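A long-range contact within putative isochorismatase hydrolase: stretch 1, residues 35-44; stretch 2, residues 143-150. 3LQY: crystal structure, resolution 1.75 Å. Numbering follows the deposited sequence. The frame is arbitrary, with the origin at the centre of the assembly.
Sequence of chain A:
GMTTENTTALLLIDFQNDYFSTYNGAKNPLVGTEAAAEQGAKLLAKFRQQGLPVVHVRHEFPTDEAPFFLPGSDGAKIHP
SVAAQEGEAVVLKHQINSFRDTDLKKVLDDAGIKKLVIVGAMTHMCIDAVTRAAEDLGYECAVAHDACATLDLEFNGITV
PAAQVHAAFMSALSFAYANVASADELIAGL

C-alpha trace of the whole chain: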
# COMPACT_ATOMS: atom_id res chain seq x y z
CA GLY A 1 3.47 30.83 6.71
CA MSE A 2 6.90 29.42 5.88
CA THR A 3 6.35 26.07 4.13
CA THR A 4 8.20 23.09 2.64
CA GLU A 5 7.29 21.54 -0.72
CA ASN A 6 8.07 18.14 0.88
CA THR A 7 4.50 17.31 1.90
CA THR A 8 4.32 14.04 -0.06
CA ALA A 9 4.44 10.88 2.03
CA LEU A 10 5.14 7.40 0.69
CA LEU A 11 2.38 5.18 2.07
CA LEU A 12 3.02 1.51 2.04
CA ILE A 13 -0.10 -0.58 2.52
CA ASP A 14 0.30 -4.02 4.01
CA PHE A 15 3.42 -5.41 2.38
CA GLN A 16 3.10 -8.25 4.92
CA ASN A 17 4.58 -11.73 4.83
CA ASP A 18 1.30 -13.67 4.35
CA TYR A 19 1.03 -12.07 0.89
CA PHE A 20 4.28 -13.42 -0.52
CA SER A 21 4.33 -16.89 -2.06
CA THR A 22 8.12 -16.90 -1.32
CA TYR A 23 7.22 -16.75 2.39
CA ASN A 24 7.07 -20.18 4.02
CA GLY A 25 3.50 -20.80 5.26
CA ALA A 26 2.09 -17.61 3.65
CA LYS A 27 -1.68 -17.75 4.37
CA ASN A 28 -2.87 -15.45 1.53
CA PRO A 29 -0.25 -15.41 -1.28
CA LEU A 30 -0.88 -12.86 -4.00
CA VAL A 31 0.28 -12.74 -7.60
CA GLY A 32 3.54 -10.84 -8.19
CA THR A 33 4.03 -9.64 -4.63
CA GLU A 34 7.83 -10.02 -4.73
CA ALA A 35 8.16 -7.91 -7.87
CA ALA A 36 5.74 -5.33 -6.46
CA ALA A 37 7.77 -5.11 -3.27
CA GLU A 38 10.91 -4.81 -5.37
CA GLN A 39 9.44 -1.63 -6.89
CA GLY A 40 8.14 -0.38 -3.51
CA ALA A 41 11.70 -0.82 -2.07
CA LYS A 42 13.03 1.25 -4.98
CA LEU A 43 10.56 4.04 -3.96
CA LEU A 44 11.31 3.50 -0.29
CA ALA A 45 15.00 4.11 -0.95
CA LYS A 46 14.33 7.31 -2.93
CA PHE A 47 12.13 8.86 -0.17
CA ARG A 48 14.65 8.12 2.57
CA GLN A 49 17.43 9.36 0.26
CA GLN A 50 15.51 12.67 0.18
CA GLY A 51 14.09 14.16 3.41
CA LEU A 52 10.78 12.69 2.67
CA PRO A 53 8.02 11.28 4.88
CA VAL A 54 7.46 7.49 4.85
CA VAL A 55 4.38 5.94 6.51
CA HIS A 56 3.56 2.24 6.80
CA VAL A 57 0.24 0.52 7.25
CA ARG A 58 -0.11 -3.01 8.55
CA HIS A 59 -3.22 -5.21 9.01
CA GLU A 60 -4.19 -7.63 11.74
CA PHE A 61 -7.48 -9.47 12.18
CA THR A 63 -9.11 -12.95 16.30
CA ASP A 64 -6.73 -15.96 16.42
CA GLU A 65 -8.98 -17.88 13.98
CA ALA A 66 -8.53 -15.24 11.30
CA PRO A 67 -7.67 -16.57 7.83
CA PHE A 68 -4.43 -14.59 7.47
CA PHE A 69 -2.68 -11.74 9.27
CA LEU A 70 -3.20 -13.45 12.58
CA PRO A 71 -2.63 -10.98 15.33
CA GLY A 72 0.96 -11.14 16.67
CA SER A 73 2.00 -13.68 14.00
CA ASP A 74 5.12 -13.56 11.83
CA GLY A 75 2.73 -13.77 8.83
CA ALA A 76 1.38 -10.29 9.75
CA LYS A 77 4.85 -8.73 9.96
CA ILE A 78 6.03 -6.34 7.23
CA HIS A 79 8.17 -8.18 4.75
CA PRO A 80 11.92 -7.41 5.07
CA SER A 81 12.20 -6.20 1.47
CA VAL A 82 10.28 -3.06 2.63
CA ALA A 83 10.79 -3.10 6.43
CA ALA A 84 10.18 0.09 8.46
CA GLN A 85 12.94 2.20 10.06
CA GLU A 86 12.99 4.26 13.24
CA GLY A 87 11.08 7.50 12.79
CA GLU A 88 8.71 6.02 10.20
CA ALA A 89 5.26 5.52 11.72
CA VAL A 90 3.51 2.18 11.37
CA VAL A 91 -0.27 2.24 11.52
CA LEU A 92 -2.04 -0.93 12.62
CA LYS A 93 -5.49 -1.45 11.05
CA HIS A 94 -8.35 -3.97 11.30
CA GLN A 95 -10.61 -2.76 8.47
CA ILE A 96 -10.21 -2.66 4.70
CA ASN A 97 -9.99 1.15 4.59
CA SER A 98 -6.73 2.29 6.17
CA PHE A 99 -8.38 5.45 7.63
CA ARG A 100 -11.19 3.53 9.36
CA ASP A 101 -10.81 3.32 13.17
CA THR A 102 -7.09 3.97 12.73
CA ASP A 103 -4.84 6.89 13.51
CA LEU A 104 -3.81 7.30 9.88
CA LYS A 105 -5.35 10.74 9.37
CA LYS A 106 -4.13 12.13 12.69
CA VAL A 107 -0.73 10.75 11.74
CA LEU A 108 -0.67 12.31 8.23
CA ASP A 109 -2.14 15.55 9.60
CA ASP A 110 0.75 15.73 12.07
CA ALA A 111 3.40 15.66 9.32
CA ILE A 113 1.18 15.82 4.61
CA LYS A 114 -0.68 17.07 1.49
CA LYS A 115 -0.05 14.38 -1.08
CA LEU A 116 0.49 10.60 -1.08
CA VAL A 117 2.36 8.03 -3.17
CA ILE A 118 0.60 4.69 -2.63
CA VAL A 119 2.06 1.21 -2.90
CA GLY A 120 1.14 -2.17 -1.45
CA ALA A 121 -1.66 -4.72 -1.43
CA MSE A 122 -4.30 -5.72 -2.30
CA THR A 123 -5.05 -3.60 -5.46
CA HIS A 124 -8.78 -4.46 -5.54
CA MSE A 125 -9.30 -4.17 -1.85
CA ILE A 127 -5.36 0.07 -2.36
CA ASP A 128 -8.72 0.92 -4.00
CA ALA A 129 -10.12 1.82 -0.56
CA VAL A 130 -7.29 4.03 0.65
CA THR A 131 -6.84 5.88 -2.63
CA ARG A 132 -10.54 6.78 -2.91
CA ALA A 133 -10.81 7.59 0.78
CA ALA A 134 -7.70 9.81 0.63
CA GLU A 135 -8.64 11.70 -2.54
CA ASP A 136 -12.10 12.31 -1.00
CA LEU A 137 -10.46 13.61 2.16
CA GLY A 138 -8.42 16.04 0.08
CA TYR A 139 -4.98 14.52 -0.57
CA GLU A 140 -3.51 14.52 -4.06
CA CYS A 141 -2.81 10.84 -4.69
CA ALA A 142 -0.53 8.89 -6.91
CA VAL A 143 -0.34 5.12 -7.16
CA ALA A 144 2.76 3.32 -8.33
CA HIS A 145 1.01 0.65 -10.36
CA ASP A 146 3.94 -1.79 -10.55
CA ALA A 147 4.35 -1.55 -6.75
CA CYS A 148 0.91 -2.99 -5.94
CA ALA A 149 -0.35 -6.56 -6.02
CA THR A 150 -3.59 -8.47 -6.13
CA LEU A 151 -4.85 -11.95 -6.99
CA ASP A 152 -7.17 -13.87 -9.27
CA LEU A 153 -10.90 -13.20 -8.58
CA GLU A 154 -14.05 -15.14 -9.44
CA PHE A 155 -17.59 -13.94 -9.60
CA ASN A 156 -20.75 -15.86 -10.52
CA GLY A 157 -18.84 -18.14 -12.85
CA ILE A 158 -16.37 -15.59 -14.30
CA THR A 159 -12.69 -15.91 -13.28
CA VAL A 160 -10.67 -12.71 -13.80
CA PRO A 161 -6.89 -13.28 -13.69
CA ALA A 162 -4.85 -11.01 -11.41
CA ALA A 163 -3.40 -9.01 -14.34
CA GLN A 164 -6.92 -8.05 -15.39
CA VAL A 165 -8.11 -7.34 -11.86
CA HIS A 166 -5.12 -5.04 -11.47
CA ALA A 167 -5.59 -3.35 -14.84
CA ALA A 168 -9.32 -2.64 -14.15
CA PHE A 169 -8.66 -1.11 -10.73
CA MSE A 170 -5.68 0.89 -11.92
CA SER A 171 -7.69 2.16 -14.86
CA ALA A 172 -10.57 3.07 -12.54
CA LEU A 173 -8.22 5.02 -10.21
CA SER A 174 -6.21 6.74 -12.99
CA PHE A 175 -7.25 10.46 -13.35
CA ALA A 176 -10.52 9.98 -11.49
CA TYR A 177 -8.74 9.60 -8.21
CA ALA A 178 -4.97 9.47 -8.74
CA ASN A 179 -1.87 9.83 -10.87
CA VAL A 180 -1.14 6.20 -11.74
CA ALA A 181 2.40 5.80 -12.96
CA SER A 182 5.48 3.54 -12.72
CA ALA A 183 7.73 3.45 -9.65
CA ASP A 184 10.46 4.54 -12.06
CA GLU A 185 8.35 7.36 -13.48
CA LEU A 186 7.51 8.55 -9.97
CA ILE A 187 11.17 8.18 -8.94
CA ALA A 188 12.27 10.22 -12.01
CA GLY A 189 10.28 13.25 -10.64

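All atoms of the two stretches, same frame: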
# COMPACT_ATOMS: atom_id res chain seq x y z
N ALA A 35 7.86 -8.95 -6.91
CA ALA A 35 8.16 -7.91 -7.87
C ALA A 35 7.60 -6.55 -7.43
O ALA A 35 8.28 -5.52 -7.58
CB ALA A 35 7.63 -8.24 -9.30
N ALA A 36 6.33 -6.53 -6.95
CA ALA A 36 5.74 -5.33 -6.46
C ALA A 36 6.51 -4.68 -5.33
O ALA A 36 6.72 -3.47 -5.30
CB ALA A 36 4.24 -5.60 -6.04
N ALA A 37 6.92 -5.51 -4.37
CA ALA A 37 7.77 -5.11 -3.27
C ALA A 37 9.13 -4.64 -3.75
O ALA A 37 9.69 -3.67 -3.23
CB ALA A 37 7.90 -6.29 -2.30
N GLU A 38 9.65 -5.27 -4.79
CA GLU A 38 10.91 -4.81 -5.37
C GLU A 38 10.83 -3.35 -5.82
O GLU A 38 11.76 -2.55 -5.59
CB GLU A 38 11.31 -5.70 -6.53
CG GLU A 38 12.72 -5.55 -6.95
CD GLU A 38 12.98 -6.08 -8.36
OE1 GLU A 38 12.01 -6.56 -8.99
OE2 GLU A 38 14.16 -5.99 -8.82
N GLN A 39 9.71 -3.01 -6.47
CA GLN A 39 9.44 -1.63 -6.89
C GLN A 39 9.16 -0.70 -5.70
O GLN A 39 9.65 0.41 -5.66
CB GLN A 39 8.30 -1.58 -7.92
CG GLN A 39 8.62 -2.35 -9.21
CD GLN A 39 9.99 -2.00 -9.73
OE1 GLN A 39 10.90 -2.85 -9.75
NE2 GLN A 39 10.19 -0.73 -10.05
N GLY A 40 8.40 -1.16 -4.72
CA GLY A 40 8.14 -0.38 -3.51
C GLY A 40 9.41 -0.00 -2.77
O GLY A 40 9.51 1.12 -2.29
N ALA A 41 10.33 -0.97 -2.68
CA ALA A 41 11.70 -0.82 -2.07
C ALA A 41 12.52 0.23 -2.80
O ALA A 41 13.21 1.05 -2.19
CB ALA A 41 12.43 -2.15 -2.11
N LYS A 42 12.44 0.20 -4.13
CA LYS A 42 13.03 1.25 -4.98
C LYS A 42 12.50 2.64 -4.54
O LYS A 42 13.26 3.58 -4.33
CB LYS A 42 12.64 0.95 -6.43
CG LYS A 42 13.62 1.27 -7.52
CD LYS A 42 13.23 0.53 -8.83
CE LYS A 42 13.62 -0.97 -8.75
NZ LYS A 42 13.45 -1.68 -10.06
N LEU A 43 11.18 2.78 -4.42
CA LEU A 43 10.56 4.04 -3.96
C LEU A 43 10.94 4.37 -2.53
O LEU A 43 11.30 5.51 -2.19
CB LEU A 43 9.01 3.97 -4.08
CG LEU A 43 8.51 4.30 -5.47
CD1 LEU A 43 7.15 3.66 -5.82
CD2 LEU A 43 8.42 5.82 -5.60
N LEU A 44 10.93 3.35 -1.69
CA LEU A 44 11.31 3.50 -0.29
C LEU A 44 12.69 4.15 -0.15
O LEU A 44 12.93 5.01 0.72
CB LEU A 44 11.39 2.12 0.35
CG LEU A 44 10.76 1.98 1.74
CD1 LEU A 44 11.27 0.75 2.31
CD2 LEU A 44 10.97 3.14 2.69
N VAL A 143 -0.41 6.53 -7.42
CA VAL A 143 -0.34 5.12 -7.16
C VAL A 143 0.73 4.59 -8.10
O VAL A 143 0.67 4.83 -9.31
CB VAL A 143 -1.72 4.41 -7.35
CG1 VAL A 143 -1.62 2.94 -7.05
CG2 VAL A 143 -2.81 5.06 -6.50
N ALA A 144 1.74 3.90 -7.52
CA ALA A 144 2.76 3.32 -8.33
C ALA A 144 2.23 1.96 -8.74
O ALA A 144 2.20 1.04 -7.96
CB ALA A 144 4.07 3.19 -7.55
N HIS A 145 1.82 1.82 -9.98
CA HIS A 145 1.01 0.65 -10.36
C HIS A 145 1.78 -0.66 -10.32
O HIS A 145 1.20 -1.73 -10.07
CB HIS A 145 0.37 0.84 -11.74
CG HIS A 145 1.35 1.07 -12.84
ND1 HIS A 145 2.05 0.05 -13.45
CD2 HIS A 145 1.72 2.21 -13.49
CE1 HIS A 145 2.83 0.55 -14.40
NE2 HIS A 145 2.65 1.86 -14.44
N ASP A 146 3.09 -0.60 -10.56
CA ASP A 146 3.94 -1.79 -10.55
C ASP A 146 4.47 -2.12 -9.15
O ASP A 146 5.24 -3.08 -8.99
CB ASP A 146 5.06 -1.69 -11.60
CG ASP A 146 5.92 -0.45 -11.46
OD1 ASP A 146 5.59 0.48 -10.72
OD2 ASP A 146 6.95 -0.39 -12.14
N ALA A 147 4.06 -1.31 -8.15
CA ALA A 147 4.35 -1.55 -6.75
C ALA A 147 3.11 -1.94 -5.94
O ALA A 147 3.13 -1.81 -4.71
CB ALA A 147 5.03 -0.31 -6.13
N CYS A 148 2.07 -2.43 -6.61
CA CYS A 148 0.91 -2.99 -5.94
C CYS A 148 0.64 -4.42 -6.45
O CYS A 148 0.99 -4.81 -7.57
CB CYS A 148 -0.34 -2.10 -6.18
SG CYS A 148 -0.19 -0.36 -5.59
N ALA A 149 -0.10 -5.18 -5.68
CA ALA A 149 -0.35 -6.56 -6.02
C ALA A 149 -1.76 -6.96 -5.68
O ALA A 149 -2.36 -6.45 -4.72
CB ALA A 149 0.65 -7.46 -5.25
N THR A 150 -2.28 -7.92 -6.43
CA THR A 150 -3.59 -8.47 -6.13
C THR A 150 -3.54 -9.97 -6.47
O THR A 150 -2.48 -10.59 -6.49
CB THR A 150 -4.73 -7.65 -6.91
OG1 THR A 150 -6.05 -8.11 -6.56
CG2 THR A 150 -4.52 -7.70 -8.42

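No hydrogen bond joins this helix to the turn it packs against; the two backbones come close at a pair of alanines, where packing and CA-H...O contacts do the work. A35 barely touches the turn, but A36 is the heart of the contact. Its CA lies 4.0 Å from the CA of A147; both CA-to-CB bonds point sideways, so neither methyl stands between the two backbones. Two CA-H...O contacts run in opposite directions here: A36 CA to D146 O, 3.4 Å and nearly straight at the hydrogen, and A147 CA to A36 O, also 3.4 Å. That same A36 O accepts the helical hydrogen bond from G40 N. The A36 methyl is buried, with its CB 3.7 Å from C148 O and 4.1 Å from A149 CB.

A37 and E38 make no contact. One turn on, Q39 points toward the corner and lays its aliphatic part over it, CG 3.5 Å from D146 O and CB 3.9 Å from A147 CB; its amide end is held within the helix, K42 NZ donating to Q39 OE1 at 2.8 Å. G40 is buried here, its N 3.8 Å from A147 CB. L43 closes the patch, reaching with CD1 to 3.6 Å from A144 CB. Alanines meet at the closest approach, and L43 spans a wider gap, its CA 9.0 Å from A144 CA.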